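Long-range contact in uronate isomerase (Caulobacter crescentus, PDB 2Q01), which catalyses the reversible isomerisation of D-glucuronate to D-fructuronate and of D-galacturonate to D-tagaturonate in the pentose and glucuronate interconversion pathway: residues B[360-365]-B[388-393]. Residues are numbered along the deposited sequence; the frame is centred on the assembly and turned at random.
Sequences FTLDET and WFHDSP
His390 NE2 donates to Leu362 O at 2.8 Å, and so ties together two loops that follow neighbouring parallel strands, 357-359 and 381-383, of a TIM-barrel-type fold of the metallo-dependent hydrolase superfamily. The N-H...O angle of 154° is fairly straight, yet NE2 stands above the carbonyl plane, 53° out of it, so the bond does not follow a lone pair. Glu364 covers one face of the imidazole: its CG lies 3.6 Å from the ring centroid and nearly on the ring normal, a CH-pi contact. With CG beside the backbone N, anti to the carbonyl carbon, and the chain extended beyond it, the carboxylate also stacks on the ring, the two planes 18° apart, with Glu364 CD 3.4 Å from His390 ND1. Two outside partners grip that carboxylate, Arg398 by a salt bridge to OE1 and Ser368 of a second subunit by a hydrogen bond to OE2, which places the stack at a subunit interface. An alanine at His390 would probably leave the Leu362 oxygen without this donor and the Glu364 chain without the ring beneath it. Within 360-365, Thr361 OG1 accepts from Asp363 N at 3.2 Å, an ST turn, and is also hydrogen-bonded to Tyr338 OH. The apolar end of the contact belongs to Leu362, whose two methyls meet the inner part of the Trp388 side chain, crossing it at a slant: CD1 lies 3.7 Å from Trp388 CB, and CD2 3.9 Å from Trp388 CE3.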
# COMPACT_ATOMS: atom_id res chain seq x y z
N PHE B 360 -7.01 7.82 -13.58
CA PHE B 360 -5.80 7.03 -13.56
C PHE B 360 -5.01 7.45 -12.34
O PHE B 360 -5.29 8.49 -11.74
CB PHE B 360 -4.97 7.31 -14.81
CG PHE B 360 -5.50 6.64 -16.04
CD1 PHE B 360 -6.58 7.17 -16.73
CD2 PHE B 360 -4.90 5.49 -16.53
CE1 PHE B 360 -7.06 6.56 -17.87
CE2 PHE B 360 -5.37 4.88 -17.67
CZ PHE B 360 -6.46 5.41 -18.34
N THR B 361 -4.02 6.64 -11.96
CA THR B 361 -3.15 6.98 -10.85
C THR B 361 -1.73 6.44 -11.03
O THR B 361 -1.51 5.47 -11.76
CB THR B 361 -3.75 6.53 -9.49
OG1 THR B 361 -3.27 7.37 -8.44
CG2 THR B 361 -3.41 5.08 -9.17
N LEU B 362 -0.78 7.10 -10.37
CA LEU B 362 0.59 6.64 -10.26
C LEU B 362 0.82 6.22 -8.81
O LEU B 362 1.88 5.70 -8.45
CB LEU B 362 1.54 7.76 -10.65
CG LEU B 362 2.40 7.67 -11.92
CD1 LEU B 362 1.93 6.61 -12.87
CD2 LEU B 362 2.51 9.03 -12.61
N ASP B 363 -0.20 6.44 -7.99
CA ASP B 363 -0.17 6.15 -6.58
C ASP B 363 -1.13 4.99 -6.28
O ASP B 363 -2.33 5.21 -6.06
CB ASP B 363 -0.58 7.41 -5.80
CG ASP B 363 -0.27 7.33 -4.32
OD1 ASP B 363 0.39 6.36 -3.88
OD2 ASP B 363 -0.70 8.24 -3.59
N GLU B 364 -0.58 3.78 -6.25
CA GLU B 364 -1.33 2.53 -6.02
C GLU B 364 -2.12 2.48 -4.72
O GLU B 364 -3.06 1.69 -4.58
CB GLU B 364 -0.39 1.32 -6.04
CG GLU B 364 0.13 0.93 -7.39
CD GLU B 364 0.92 -0.36 -7.35
OE1 GLU B 364 0.46 -1.36 -7.95
OE2 GLU B 364 2.00 -0.39 -6.71
N THR B 365 -1.72 3.31 -3.77
CA THR B 365 -2.35 3.37 -2.45
C THR B 365 -3.77 3.97 -2.48
O THR B 365 -4.54 3.79 -1.54
CB THR B 365 -1.46 4.12 -1.45
OG1 THR B 365 -1.34 5.49 -1.84
CG2 THR B 365 -0.07 3.49 -1.45
N TRP B 388 1.80 3.24 -16.40
CA TRP B 388 3.24 3.55 -16.42
C TRP B 388 4.11 2.48 -15.77
O TRP B 388 4.38 1.44 -16.37
CB TRP B 388 3.50 4.91 -15.76
CG TRP B 388 4.68 5.67 -16.26
CD1 TRP B 388 5.90 5.17 -16.64
CD2 TRP B 388 4.77 7.09 -16.40
NE1 TRP B 388 6.73 6.19 -17.02
CE2 TRP B 388 6.07 7.38 -16.88
CE3 TRP B 388 3.88 8.14 -16.17
CZ2 TRP B 388 6.50 8.68 -17.14
CZ3 TRP B 388 4.31 9.44 -16.43
CH2 TRP B 388 5.60 9.70 -16.91
N PHE B 389 4.54 2.74 -14.54
CA PHE B 389 5.38 1.83 -13.77
C PHE B 389 4.58 0.63 -13.26
O PHE B 389 5.15 -0.43 -12.98
CB PHE B 389 6.02 2.56 -12.59
CG PHE B 389 6.85 3.75 -12.99
CD1 PHE B 389 6.33 5.04 -12.91
CD2 PHE B 389 8.15 3.59 -13.45
CE1 PHE B 389 7.09 6.14 -13.29
CE2 PHE B 389 8.92 4.68 -13.83
CZ PHE B 389 8.39 5.96 -13.74
N HIS B 390 3.27 0.82 -13.15
CA HIS B 390 2.36 -0.20 -12.64
C HIS B 390 1.67 -0.96 -13.78
O HIS B 390 0.86 -1.84 -13.55
CB HIS B 390 1.34 0.42 -11.70
CG HIS B 390 1.93 1.42 -10.75
ND1 HIS B 390 2.86 1.07 -9.79
CD2 HIS B 390 1.72 2.75 -10.60
CE1 HIS B 390 3.20 2.15 -9.10
NE2 HIS B 390 2.52 3.17 -9.58
N ASP B 391 2.02 -0.60 -15.01
CA ASP B 391 1.63 -1.35 -16.20
C ASP B 391 2.58 -2.55 -16.32
O ASP B 391 3.60 -2.50 -17.03
CB ASP B 391 1.67 -0.40 -17.41
CG ASP B 391 1.50 -1.12 -18.74
OD1 ASP B 391 0.73 -2.10 -18.82
OD2 ASP B 391 2.14 -0.67 -19.71
N SER B 392 2.24 -3.62 -15.61
CA SER B 392 3.14 -4.74 -15.37
C SER B 392 2.38 -5.89 -14.68
O SER B 392 1.36 -5.63 -14.05
CB SER B 392 4.29 -4.25 -14.49
OG SER B 392 3.82 -3.88 -13.20
N PRO B 393 2.87 -7.15 -14.82
CA PRO B 393 2.26 -8.32 -14.18
C PRO B 393 1.83 -8.14 -12.71
O PRO B 393 0.67 -8.39 -12.38
CB PRO B 393 3.36 -9.38 -14.29
CG PRO B 393 4.04 -9.05 -15.56
CD PRO B 393 4.02 -7.55 -15.66